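Digeranylgeranylglycerophospholipid reductase (Sulfolobus acidocaldarius, PDB 3ATR) reduces the double bonds of the geranylgeranyl chains of archaeal phospholipids to give saturated archaeol lipids, using FAD as cofactor. Local coordinates at residues V52-F57 and N91-E96; G76-S81 and I197-Y202; L203-D208 and W218-G223. All coordinates share one frame; numbering follows the deposited sequence.

Overall arrangement
Along the chain, interaction 1 comes first: residues 52-57 meet 91-96 after a loop of 33 residues, tying edge strand 51-53 and the start of helix 54-59 to strand 87-97. Within that loop runs strand 70-80, whose residues 76-81 begin interaction 2, which ends far later at 197-202. The two contacts therefore cross. Interaction 3 follows in series as a short hairpin between 203-208 and 218-223, starting where interaction 2 stops. Strands 51-53, 87-97, 70-80, 202-206 and 217-221 lie in this order in one mixed sheet. Tyr202 to Asn91 joins interactions 1 and 2, and Lys222 to Glu96 joins interactions 1 and 3.

Interaction 1 of 3, residues V52-F57 and N91-E96; sequences VSKAHF and NGEGFE. With PPV (pyrophosphate), chain D; DD9 (nonane), chain C.
Phe57 presents a face to the edge of Phe95 in an offset edge-to-face pair, the ring planes 86° apart. The closest carbons are Phe57 CE2 and Phe95 CD2, at 3.8 Å. The same CD2-CE2 side of Phe95 also meets Lys54, CE2 lying 3.6 Å from Lys54 CA. A third flat group, the His56 ring, turns its edge to the pyrophosphate: NE2 donates in the ring plane to O31 at 3.0 Å, with a longer, more bent second bond to OPP. His298 and Lys344 also bond to this anion, and His56 and His298 both belong to the phospholipid site, so the pyrophosphate plausibly mimics the lipid phosphate.

Lys54 serves two purposes. Its aliphatic stem leaves the backbone beside the carbonyl carbon (chi1 179°), passes Phe95 and runs alongside Glu93, ending in a salt bridge whose weak bond joins NZ and OE2 at 3.3 Å. Lys73 holds the same carboxylate. Backbone bonds fix the register: Val52 and Phe95 form an antiparallel hydrogen-bonded pair, with Phe95 N to Val52 O at 2.9 Å. Lys54 N then reaches Glu93 O at 3.0 Å, and a water carries the bonding on from Glu93 O to Ala55 N.

Ser53 suits the strand-to-helix junction as an N-cap. Its OG accepts from His56 N at 3.0 Å while donating a weak bond to pyrophosphate O12. Gly94 lies opposite Ser53, and its lack of a side chain makes room for the bound nonane.

The contact thus joins edge strand 51-53 to strand 87-97. Strand 70-80 adjoins the latter on its far side, and Lys302, Met306 and Ile307 of helix 302-322 pack against Val52, Phe57 and His56.

Interaction 2 of 3, residues G76-S81 and I197-Y202; sequences GIKLYS and IEDHDY
Lys78 and Gly76 approach opposite faces of the Tyr202 ring. The ammonium group of Lys78 lies over one face in a cation-pi contact, NZ standing 4.6 Å from the ring centroid and 25° off the ring normal. Against the other face runs the backbone of Gly76, its N offset toward the rim of the ring and its C only 3.3 Å from Tyr202 CD1. Glycine fits here because it has no side chain to hold the ring off the strand.

The lysine reaches this position through two bends. Its chi2 of -100° is far from a staggered value, and a second bend at chi4 turns NZ toward Asp199 while keeping it over the ring face. Lower down, CG passes Tyr202 CB at 4.1 Å, so the aliphatic stem packs as well. The same NZ forms a salt bridge with Asp199 OD2, at 3.3 Å, the two side chains crossing at about a right angle. Glu198 and Asp201 also lie in the neighbourhood, and the collected negative charge probably favours a protonated lysine.

Tyr202 CG stands anti to the carbonyl carbon (chi1 -81°), which lays the ring over Gly76. The residue is held at both ends. Its hydroxyl is bonded to Asn91 on strand 87-97, while at the backbone Tyr202 CA makes a CA-H...O contact of 3.3 Å with Gly76 O. Tyrosine combines a broad apolar surface for the glycine, a pi face for the cation and a polar tip for the asparagine.

Asp199 adopts a left-handed backbone conformation and opens a type I beta turn, closed by Tyr202 N bonding to Asp199 O at 2.9 Å. This turn delivers a surface loop of the geranylgeranyl reductase catalytic family region into strand 202-206, set parallel beside strand 70-80 in the mixed sheet.

Interaction 3 of 3, residues L203-D208 and W218-G223; sequences LRIFID and WYFPKG. With FDA (dihydroflavine-adenine dinucleotide), chain B.
The guanidinium of Arg204 lies flat on the Tyr219 ring, planes 8° and centres 4.0 Å apart. Tyr219 CE2 sits over the middle of the guanidinium, at 3.4 Å from Arg204 CZ. Both side chains point the same way from an antiparallel hydrogen-bonded pair, whose two backbone bonds, Arg204 N to Tyr219 O and Tyr219 N to Arg204 O, are each 3.0 Å. Two residues beyond Arg204, Phe206 turns its ring edge to Tyr219 CB.

On the face carrying Ile205 and Trp218, the Phe220 ring is sandwiched. Leu203 CD1 covers one side in a CH-pi contact, 4.2 Å from the centroid, leucine's branched apolar end suiting that face, and Trp218 CD1 lies over the other. Ile205 CG1 meets the ring edge. Trp218 CG sits between the backbone N and the carbonyl carbon (chi1 71°), leading the indole away from strand 203-206 until CH2 lies 3.8 Å from C6 of the flavin. Phe220 CE2 comes to 3.6 Å from flavin O4.

A second shell positions these groups. Glu198 O binds Arg204 NH2, Asp256 takes the Tyr219 hydroxyl, and Asn228 OD1 bonds Trp218 NE1, which would restrain the rotation of the indole.

The hairpin therefore separates two kinds of chemistry. One side is a flat arginine cation suited to stacking on a phenol ring, tied down by polar partners; the other is an apolar wall of Leu203, Phe220 and Trp218, both aromatic residues touching the reduced flavin, with nonane against Leu203 and Phe220, consistent with a place where an isoprenoid chain meets its reductant.

Interaction 1 of 3, residues V52-F57 and N91-E96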
loop_
_atom_site.group_PDB
_atom_site.type_symbol
_atom_site.label_atom_id
_atom_site.label_comp_id
_atom_site.label_asym_id
_atom_site.label_seq_id
_atom_site.Cartn_x
_atom_site.Cartn_y
_atom_site.Cartn_z
ATOM N N VAL A 52 0.239 -1.944 11.258
ATOM C CA VAL A 52 1.313 -1.111 10.709
ATOM C C VAL A 52 2.561 -1.299 11.568
ATOM O O VAL A 52 2.504 -1.192 12.783
ATOM C CB VAL A 52 0.933 0.403 10.639
ATOM C CG1 VAL A 52 2.053 1.218 9.891
ATOM C CG2 VAL A 52 -0.408 0.617 9.947
ATOM N N SER A 53 3.705 -1.501 10.935
ATOM C CA SER A 53 4.928 -1.695 11.719
ATOM C C SER A 53 5.357 -0.430 12.435
ATOM O O SER A 53 5.166 0.679 11.943
ATOM C CB SER A 53 6.107 -2.183 10.828
ATOM O OG SER A 53 6.616 -1.086 10.115
ATOM N N LYS A 54 5.983 -0.610 13.591
ATOM C CA LYS A 54 6.621 0.483 14.283
ATOM C C LYS A 54 7.758 1.049 13.421
ATOM O O LYS A 54 7.973 2.253 13.432
ATOM C CB LYS A 54 7.149 0.001 15.657
ATOM C CG LYS A 54 7.861 1.090 16.452
ATOM C CD LYS A 54 8.259 0.519 17.813
ATOM C CE LYS A 54 9.536 1.164 18.330
ATOM N NZ LYS A 54 9.938 0.526 19.637
ATOM N N ALA A 55 8.453 0.197 12.647
ATOM C CA ALA A 55 9.592 0.681 11.814
ATOM C C ALA A 55 9.133 1.768 10.809
ATOM O O ALA A 55 9.888 2.710 10.537
ATOM C CB ALA A 55 10.234 -0.460 11.074
ATOM N N HIS A 56 7.900 1.649 10.283
ATOM C CA HIS A 56 7.356 2.670 9.382
ATOM C C HIS A 56 7.210 4.016 10.047
ATOM O O HIS A 56 7.421 5.039 9.409
ATOM C CB HIS A 56 6.009 2.271 8.740
ATOM C CG HIS A 56 6.185 1.401 7.552
ATOM N ND1 HIS A 56 6.935 1.795 6.468
ATOM C CD2 HIS A 56 5.806 0.127 7.311
ATOM C CE1 HIS A 56 6.948 0.819 5.572
ATOM N NE2 HIS A 56 6.273 -0.206 6.063
ATOM N N PHE A 57 6.795 4.010 11.297
ATOM C CA PHE A 57 6.689 5.274 12.027
ATOM C C PHE A 57 8.100 5.807 12.271
ATOM O O PHE A 57 8.347 7.007 12.080
ATOM C CB PHE A 57 5.931 5.079 13.358
ATOM C CG PHE A 57 4.458 4.824 13.165
ATOM C CD1 PHE A 57 3.536 5.888 13.168
ATOM C CD2 PHE A 57 3.990 3.541 12.922
ATOM C CE1 PHE A 57 2.186 5.669 12.917
ATOM C CE2 PHE A 57 2.632 3.324 12.674
ATOM C CZ PHE A 57 1.737 4.394 12.691
ATOM N N ASN A 91 9.665 -12.202 14.757
ATOM C CA ASN A 91 9.520 -11.137 15.765
ATOM C C ASN A 91 9.731 -9.752 15.200
ATOM O O ASN A 91 10.543 -9.560 14.296
ATOM C CB ASN A 91 10.425 -11.365 16.977
ATOM C CG ASN A 91 10.145 -12.688 17.664
ATOM O OD1 ASN A 91 8.989 -13.049 17.934
ATOM N ND2 ASN A 91 11.208 -13.422 17.954
ATOM N N GLY A 92 8.992 -8.786 15.745
ATOM C CA GLY A 92 9.074 -7.397 15.299
ATOM C C GLY A 92 7.885 -6.611 15.831
ATOM O O GLY A 92 6.770 -7.166 15.960
ATOM N N GLU A 93 8.110 -5.336 16.132
ATOM C CA GLU A 93 7.108 -4.504 16.784
ATOM C C GLU A 93 6.195 -3.795 15.796
ATOM O O GLU A 93 6.623 -3.349 14.726
ATOM C CB GLU A 93 7.761 -3.477 17.695
ATOM C CG GLU A 93 8.400 -4.097 18.932
ATOM C CD GLU A 93 9.122 -3.073 19.752
ATOM O OE1 GLU A 93 10.366 -3.006 19.639
ATOM O OE2 GLU A 93 8.455 -2.321 20.495
ATOM N N GLY A 94 4.936 -3.674 16.187
ATOM C CA GLY A 94 3.972 -2.965 15.359
ATOM C C GLY A 94 2.751 -2.613 16.151
ATOM O O GLY A 94 2.683 -2.831 17.369
ATOM N N PHE A 95 1.774 -2.064 15.446
ATOM C CA PHE A 95 0.591 -1.570 16.099
ATOM C C PHE A 95 -0.622 -2.090 15.344
ATOM O O PHE A 95 -0.647 -2.045 14.129
ATOM C CB PHE A 95 0.587 -0.043 16.043
ATOM C CG PHE A 95 1.831 0.582 16.605
ATOM C CD1 PHE A 95 2.078 0.532 17.986
ATOM C CD2 PHE A 95 2.757 1.213 15.772
ATOM C CE1 PHE A 95 3.215 1.135 18.539
ATOM C CE2 PHE A 95 3.913 1.796 16.300
ATOM C CZ PHE A 95 4.156 1.755 17.668
ATOM N N GLU A 96 -1.603 -2.564 16.097
ATOM C CA GLU A 96 -3.007 -2.688 15.627
ATOM C C GLU A 96 -3.795 -1.439 16.026
ATOM O O GLU A 96 -4.023 -1.143 17.227
ATOM C CB GLU A 96 -3.662 -3.954 16.177
ATOM C CG GLU A 96 -3.733 -5.061 15.196
ATOM C CD GLU A 96 -4.634 -4.729 14.015
ATOM O OE1 GLU A 96 -4.365 -5.221 12.911
ATOM O OE2 GLU A 96 -5.609 -3.976 14.198
HETATM O O11 PPV D . 7.350 -4.540 4.211
HETATM P P1 PPV D . 7.056 -3.166 4.752
HETATM O O21 PPV D . 8.272 -2.352 5.107
HETATM O O31 PPV D . 5.962 -2.385 4.071
HETATM O OPP PPV D . 6.358 -3.449 6.167
HETATM P P2 PPV D . 7.146 -4.108 7.400
HETATM O O12 PPV D . 8.118 -3.031 7.853
HETATM O O22 PPV D . 6.000 -4.377 8.339
HETATM O O32 PPV D . 7.794 -5.354 6.839
HETATM C C1 DD9 C . 4.660 -6.057 13.147
HETATM C C2 DD9 C . 3.463 -5.503 12.385
HETATM C C3 DD9 C . 3.820 -5.462 10.914
HETATM C C4 DD9 C . 2.673 -4.862 10.114
HETATM C C5 DD9 C . 1.913 -5.964 9.392
HETATM C C6 DD9 C . 1.560 -5.461 7.991
HETATM C C7 DD9 C . 0.938 -6.512 7.077
HETATM C C8 DD9 C . -0.496 -6.032 6.849
HETATM C C9 DD9 C . -1.137 -6.238 5.497
HETATM O O HOH W 1 8.950 -2.481 13.402
#

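Interaction 2 of 3, residues G76-S81 and I197-Y202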
loop_
_atom_site.group_PDB
_atom_site.type_symbol
_atom_site.label_atom_id
_atom_site.label_comp_id
_atom_site.label_asym_id
_atom_site.label_seq_id
_atom_site.Cartn_x
_atom_site.Cartn_y
_atom_site.Cartn_z
ATOM N N GLY A 76 4.989 -9.577 16.925
ATOM C CA GLY A 76 5.395 -10.344 15.750
ATOM C C GLY A 76 4.289 -10.984 14.969
ATOM O O GLY A 76 3.108 -10.670 15.177
ATOM N N ILE A 77 4.680 -11.859 14.036
ATOM C CA ILE A 77 3.755 -12.519 13.137
ATOM C C ILE A 77 4.056 -14.000 13.143
ATOM O O ILE A 77 5.237 -14.411 13.085
ATOM C CB ILE A 77 3.917 -11.980 11.689
ATOM C CG1 ILE A 77 3.747 -10.451 11.676
ATOM C CG2 ILE A 77 2.971 -12.700 10.738
ATOM C CD1 ILE A 77 4.049 -9.777 10.336
ATOM N N LYS A 78 2.994 -14.785 13.198
ATOM C CA LYS A 78 3.068 -16.212 12.962
ATOM C C LYS A 78 2.578 -16.487 11.537
ATOM O O LYS A 78 1.424 -16.201 11.197
ATOM C CB LYS A 78 2.206 -16.945 13.964
ATOM C CG LYS A 78 2.616 -16.711 15.427
ATOM C CD LYS A 78 3.413 -17.845 15.956
ATOM C CE LYS A 78 3.878 -17.629 17.408
ATOM N NZ LYS A 78 2.724 -17.511 18.321
ATOM N N LEU A 79 3.454 -17.064 10.718
ATOM C CA LEU A 79 3.134 -17.431 9.349
ATOM C C LEU A 79 2.922 -18.945 9.248
ATOM O O LEU A 79 3.806 -19.755 9.637
ATOM C CB LEU A 79 4.284 -16.984 8.447
ATOM C CG LEU A 79 4.136 -17.123 6.942
ATOM C CD1 LEU A 79 3.085 -16.130 6.428
ATOM C CD2 LEU A 79 5.505 -16.881 6.251
ATOM N N TYR A 80 1.752 -19.326 8.741
ATOM C CA TYR A 80 1.351 -20.726 8.673
ATOM C C TYR A 80 1.420 -21.287 7.255
ATOM O O TYR A 80 0.896 -20.670 6.307
ATOM C CB TYR A 80 -0.084 -20.904 9.164
ATOM C CG TYR A 80 -0.317 -20.595 10.630
ATOM C CD1 TYR A 80 -0.645 -21.610 11.527
ATOM C CD2 TYR A 80 -0.243 -19.275 11.113
ATOM C CE1 TYR A 80 -0.889 -21.334 12.890
ATOM C CE2 TYR A 80 -0.476 -18.986 12.479
ATOM C CZ TYR A 80 -0.793 -20.024 13.351
ATOM O OH TYR A 80 -1.031 -19.766 14.684
ATOM N N SER A 81 2.027 -22.472 7.121
ATOM C CA SER A 81 2.017 -23.209 5.848
ATOM C C SER A 81 0.577 -23.634 5.492
ATOM O O SER A 81 -0.267 -23.802 6.388
ATOM C CB SER A 81 2.928 -24.457 5.958
ATOM O OG SER A 81 2.391 -25.357 6.918
ATOM N N ILE A 197 -7.866 -14.741 23.245
ATOM C CA ILE A 197 -7.065 -15.090 22.116
ATOM C C ILE A 197 -5.675 -15.524 22.554
ATOM O O ILE A 197 -5.031 -14.845 23.376
ATOM C CB ILE A 197 -6.950 -13.848 21.185
ATOM C CG1 ILE A 197 -8.325 -13.534 20.565
ATOM C CG2 ILE A 197 -5.907 -14.077 20.150
ATOM C CD1 ILE A 197 -8.372 -12.154 19.778
ATOM N N GLU A 198 -5.210 -16.643 22.009
ATOM C CA GLU A 198 -3.880 -17.168 22.347
ATOM C C GLU A 198 -2.817 -16.295 21.668
ATOM O O GLU A 198 -2.945 -15.976 20.479
ATOM C CB GLU A 198 -3.751 -18.620 21.860
ATOM C CG GLU A 198 -2.363 -19.315 22.026
ATOM C CD GLU A 198 -2.421 -20.840 21.758
ATOM O OE1 GLU A 198 -3.466 -21.330 21.249
ATOM O OE2 GLU A 198 -1.428 -21.553 22.069
ATOM N N ASP A 199 -1.772 -15.924 22.417
ATOM C CA ASP A 199 -0.698 -15.059 21.906
ATOM C C ASP A 199 -1.266 -13.849 21.194
ATOM O O ASP A 199 -1.005 -13.635 20.010
ATOM C CB ASP A 199 0.263 -15.833 20.969
ATOM C CG ASP A 199 1.042 -16.917 21.722
ATOM O OD1 ASP A 199 1.503 -16.615 22.831
ATOM O OD2 ASP A 199 1.167 -18.050 21.211
ATOM N N HIS A 200 -2.064 -13.063 21.920
ATOM C CA HIS A 200 -2.780 -11.958 21.281
ATOM C C HIS A 200 -1.889 -10.811 20.809
ATOM O O HIS A 200 -2.380 -9.886 20.167
ATOM C CB HIS A 200 -3.932 -11.460 22.154
ATOM C CG HIS A 200 -3.499 -10.528 23.241
ATOM N ND1 HIS A 200 -3.029 -10.976 24.457
ATOM C CD2 HIS A 200 -3.467 -9.176 23.296
ATOM C CE1 HIS A 200 -2.717 -9.940 25.215
ATOM N NE2 HIS A 200 -2.977 -8.836 24.539
ATOM N N ASP A 201 -0.592 -10.882 21.093
ATOM C CA ASP A 201 0.347 -9.896 20.590
ATOM C C ASP A 201 0.981 -10.349 19.285
ATOM O O ASP A 201 1.869 -9.663 18.760
ATOM C CB ASP A 201 1.450 -9.556 21.614
ATOM C CG ASP A 201 2.138 -10.774 22.205
ATOM O OD1 ASP A 201 1.595 -11.908 22.253
ATOM O OD2 ASP A 201 3.264 -10.572 22.666
ATOM N N TYR A 202 0.519 -11.478 18.743
ATOM C CA TYR A 202 1.019 -11.966 17.439
ATOM C C TYR A 202 -0.078 -11.982 16.372
ATOM O O TYR A 202 -1.150 -12.552 16.603
ATOM C CB TYR A 202 1.572 -13.382 17.570
ATOM C CG TYR A 202 2.963 -13.327 18.121
ATOM C CD1 TYR A 202 4.062 -13.353 17.283
ATOM C CD2 TYR A 202 3.163 -13.141 19.479
ATOM C CE1 TYR A 202 5.361 -13.242 17.796
ATOM C CE2 TYR A 202 4.429 -13.020 19.989
ATOM C CZ TYR A 202 5.523 -13.080 19.145
ATOM O OH TYR A 202 6.795 -12.968 19.688
#

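Interaction 3 of 3, residues L203-D208 and W218-G223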
loop_
_atom_site.group_PDB
_atom_site.type_symbol
_atom_site.label_atom_id
_atom_site.label_comp_id
_atom_site.label_asym_id
_atom_site.label_seq_id
_atom_site.Cartn_x
_atom_site.Cartn_y
_atom_site.Cartn_z
ATOM N N LEU A 203 0.207 -11.354 15.236
ATOM C CA LEU A 203 -0.645 -11.487 14.045
ATOM C C LEU A 203 -0.453 -12.899 13.493
ATOM O O LEU A 203 0.588 -13.505 13.725
ATOM C CB LEU A 203 -0.223 -10.478 12.976
ATOM C CG LEU A 203 -0.148 -8.993 13.402
ATOM C CD1 LEU A 203 0.343 -8.069 12.263
ATOM C CD2 LEU A 203 -1.533 -8.514 13.975
ATOM N N ARG A 204 -1.459 -13.407 12.778
ATOM C CA ARG A 204 -1.399 -14.744 12.190
ATOM C C ARG A 204 -1.666 -14.532 10.711
ATOM O O ARG A 204 -2.607 -13.831 10.366
ATOM C CB ARG A 204 -2.451 -15.650 12.761
ATOM C CG ARG A 204 -2.278 -15.909 14.250
ATOM C CD ARG A 204 -3.400 -16.798 14.752
ATOM N NE ARG A 204 -3.506 -16.721 16.182
ATOM C CZ ARG A 204 -4.509 -17.221 16.905
ATOM N NH1 ARG A 204 -5.528 -17.876 16.328
ATOM N NH2 ARG A 204 -4.496 -17.068 18.219
ATOM N N ILE A 205 -0.819 -15.096 9.862
ATOM C CA ILE A 205 -1.038 -14.998 8.419
ATOM C C ILE A 205 -0.966 -16.401 7.877
ATOM O O ILE A 205 -0.017 -17.131 8.172
ATOM C CB ILE A 205 0.032 -14.105 7.774
ATOM C CG1 ILE A 205 -0.274 -12.649 8.054
ATOM C CG2 ILE A 205 0.158 -14.377 6.255
ATOM C CD1 ILE A 205 0.786 -11.686 7.590
ATOM N N PHE A 206 -1.998 -16.802 7.139
ATOM C CA PHE A 206 -2.122 -18.174 6.665
ATOM C C PHE A 206 -1.964 -18.183 5.168
ATOM O O PHE A 206 -2.780 -17.574 4.450
ATOM C CB PHE A 206 -3.484 -18.736 7.019
ATOM C CG PHE A 206 -3.837 -18.598 8.452
ATOM C CD1 PHE A 206 -3.468 -19.587 9.386
ATOM C CD2 PHE A 206 -4.556 -17.469 8.883
ATOM C CE1 PHE A 206 -3.793 -19.439 10.728
ATOM C CE2 PHE A 206 -4.897 -17.310 10.206
ATOM C CZ PHE A 206 -4.520 -18.286 11.151
ATOM N N ILE A 207 -0.896 -18.833 4.709
ATOM C CA ILE A 207 -0.638 -18.979 3.283
ATOM C C ILE A 207 -1.379 -20.228 2.778
ATOM O O ILE A 207 -1.355 -21.292 3.434
ATOM C CB ILE A 207 0.862 -19.135 3.012
ATOM C CG1 ILE A 207 1.655 -18.021 3.733
ATOM C CG2 ILE A 207 1.110 -19.200 1.504
ATOM C CD1 ILE A 207 3.120 -18.068 3.538
ATOM N N ASP A 208 -2.062 -20.091 1.645
ATOM C CA ASP A 208 -2.851 -21.175 1.101
ATOM C C ASP A 208 -3.352 -20.714 -0.252
ATOM O O ASP A 208 -4.182 -19.784 -0.331
ATOM C CB ASP A 208 -4.014 -21.556 2.032
ATOM C CG ASP A 208 -4.609 -22.932 1.712
ATOM O OD1 ASP A 208 -4.882 -23.205 0.512
ATOM O OD2 ASP A 208 -4.813 -23.745 2.666
ATOM N N TRP A 218 -5.836 -13.794 7.133
ATOM C CA TRP A 218 -5.206 -13.268 8.327
ATOM C C TRP A 218 -6.141 -13.257 9.540
ATOM O O TRP A 218 -7.363 -13.286 9.410
ATOM C CB TRP A 218 -4.651 -11.860 8.081
ATOM C CG TRP A 218 -5.672 -10.793 7.929
ATOM C CD1 TRP A 218 -6.288 -10.063 8.921
ATOM C CD2 TRP A 218 -6.130 -10.242 6.681
ATOM N NE1 TRP A 218 -7.128 -9.109 8.370
ATOM C CE2 TRP A 218 -7.067 -9.203 6.996
ATOM C CE3 TRP A 218 -5.836 -10.512 5.338
ATOM C CZ2 TRP A 218 -7.701 -8.421 6.004
ATOM C CZ3 TRP A 218 -6.507 -9.745 4.327
ATOM C CH2 TRP A 218 -7.443 -8.719 4.690
ATOM N N TYR A 219 -5.527 -13.234 10.709
ATOM C CA TYR A 219 -6.229 -13.202 11.981
ATOM C C TYR A 219 -5.383 -12.219 12.783
ATOM O O TYR A 219 -4.266 -12.549 13.174
ATOM C CB TYR A 219 -6.273 -14.637 12.545
ATOM C CG TYR A 219 -6.872 -14.802 13.920
ATOM C CD1 TYR A 219 -8.143 -15.381 14.079
ATOM C CD2 TYR A 219 -6.137 -14.479 15.080
ATOM C CE1 TYR A 219 -8.679 -15.576 15.331
ATOM C CE2 TYR A 219 -6.680 -14.699 16.341
ATOM C CZ TYR A 219 -7.935 -15.231 16.452
ATOM O OH TYR A 219 -8.462 -15.418 17.732
ATOM N N PHE A 220 -5.864 -10.964 12.916
ATOM C CA PHE A 220 -5.048 -9.896 13.506
ATOM C C PHE A 220 -5.722 -9.448 14.810
ATOM O O PHE A 220 -6.685 -8.700 14.741
ATOM C CB PHE A 220 -5.001 -8.662 12.596
ATOM C CG PHE A 220 -4.121 -8.786 11.360
ATOM C CD1 PHE A 220 -3.345 -9.917 11.114
ATOM C CD2 PHE A 220 -4.035 -7.672 10.484
ATOM C CE1 PHE A 220 -2.494 -9.978 9.964
ATOM C CE2 PHE A 220 -3.208 -7.714 9.325
ATOM C CZ PHE A 220 -2.435 -8.855 9.088
ATOM N N PRO A 221 -5.207 -9.892 15.979
ATOM C CA PRO A 221 -5.892 -9.511 17.222
ATOM C C PRO A 221 -5.865 -8.023 17.503
ATOM O O PRO A 221 -4.829 -7.351 17.316
ATOM C CB PRO A 221 -5.136 -10.301 18.313
ATOM C CG PRO A 221 -4.575 -11.513 17.595
ATOM C CD PRO A 221 -4.142 -10.889 16.229
ATOM N N LYS A 222 -7.012 -7.483 17.900
ATOM C CA LYS A 222 -7.078 -6.073 18.280
ATOM C C LYS A 222 -7.197 -5.939 19.799
ATOM O O LYS A 222 -7.529 -4.887 20.301
ATOM C CB LYS A 222 -8.257 -5.395 17.579
ATOM C CG LYS A 222 -8.039 -5.242 16.080
ATOM C CD LYS A 222 -9.269 -4.623 15.419
ATOM C CE LYS A 222 -8.876 -3.854 14.157
ATOM N NZ LYS A 222 -8.388 -2.472 14.570
ATOM N N GLY A 223 -6.890 -7.028 20.502
ATOM C CA GLY A 223 -6.997 -7.086 21.970
ATOM C C GLY A 223 -7.145 -8.525 22.414
ATOM O O GLY A 223 -6.981 -9.463 21.636
HETATM P PA FDA B . -7.618 5.774 1.657
HETATM O O1A FDA B . -8.545 4.958 0.798
HETATM O O2A FDA B . -7.485 5.401 3.111
HETATM O O5B FDA B . -8.108 7.278 1.727
HETATM C C5B FDA B . -8.555 7.960 0.500
HETATM C C4B FDA B . -9.515 9.076 0.905
HETATM O O4B FDA B . -9.879 9.838 -0.248
HETATM C C3B FDA B . -10.817 8.547 1.508
HETATM O O3B FDA B . -10.934 9.008 2.868
HETATM C C2B FDA B . -11.894 9.070 0.569
HETATM O O2B FDA B . -13.077 9.537 1.208
HETATM C C1B FDA B . -11.245 10.260 -0.114
HETATM N N9A FDA B . -11.671 10.521 -1.501
HETATM C C8A FDA B . -11.604 9.668 -2.561
HETATM N N7A FDA B . -11.970 10.351 -3.684
HETATM C C5A FDA B . -12.186 11.654 -3.304
HETATM C C6A FDA B . -12.572 12.799 -3.986
HETATM N N6A FDA B . -12.818 12.761 -5.332
HETATM N N1A FDA B . -12.732 13.956 -3.272
HETATM C C2A FDA B . -12.510 14.032 -1.925
HETATM N N3A FDA B . -12.121 12.907 -1.248
HETATM C C4A FDA B . -11.990 11.739 -1.930
HETATM N N1 FDA B . -2.353 -1.843 4.882
HETATM C C2 FDA B . -1.719 -1.893 6.060
HETATM O O2 FDA B . -0.792 -1.076 6.209
HETATM N N3 FDA B . -2.056 -2.798 7.048
HETATM C C4 FDA B . -3.063 -3.683 6.901
HETATM O O4 FDA B . -3.351 -4.483 7.800
HETATM C C4X FDA B . -3.794 -3.721 5.635
HETATM N N5 FDA B . -4.796 -4.612 5.405
HETATM C C5X FDA B . -5.701 -4.269 4.444
HETATM C C6 FDA B . -6.913 -4.974 4.429
HETATM C C7 FDA B . -7.902 -4.646 3.485
HETATM C C7M FDA B . -9.252 -5.386 3.543
HETATM C C8 FDA B . -7.631 -3.669 2.559
HETATM C C8M FDA B . -8.690 -3.258 1.526
HETATM C C9 FDA B . -6.398 -2.945 2.531
HETATM C C9A FDA B . -5.411 -3.251 3.507
HETATM N N10 FDA B . -4.139 -2.570 3.509
HETATM C C10 FDA B . -3.387 -2.691 4.653
HETATM C "C1'" FDA B . -3.962 -1.365 2.662
HETATM C "C2'" FDA B . -4.268 -0.012 3.349
HETATM O "O2'" FDA B . -5.552 -0.049 3.974
HETATM C "C3'" FDA B . -4.252 1.098 2.293
HETATM O "O3'" FDA B . -3.104 0.862 1.452
HETATM C "C4'" FDA B . -4.129 2.506 2.860
HETATM O "O4'" FDA B . -5.136 2.697 3.866
HETATM C "C5'" FDA B . -4.396 3.493 1.711
HETATM O "O5'" FDA B . -4.290 4.832 2.241
HETATM P P FDA B . -4.728 6.044 1.303
HETATM O O1P FDA B . -4.654 7.313 2.147
HETATM O O2P FDA B . -3.928 5.926 0.032
HETATM O O3P FDA B . -6.255 5.717 0.821
#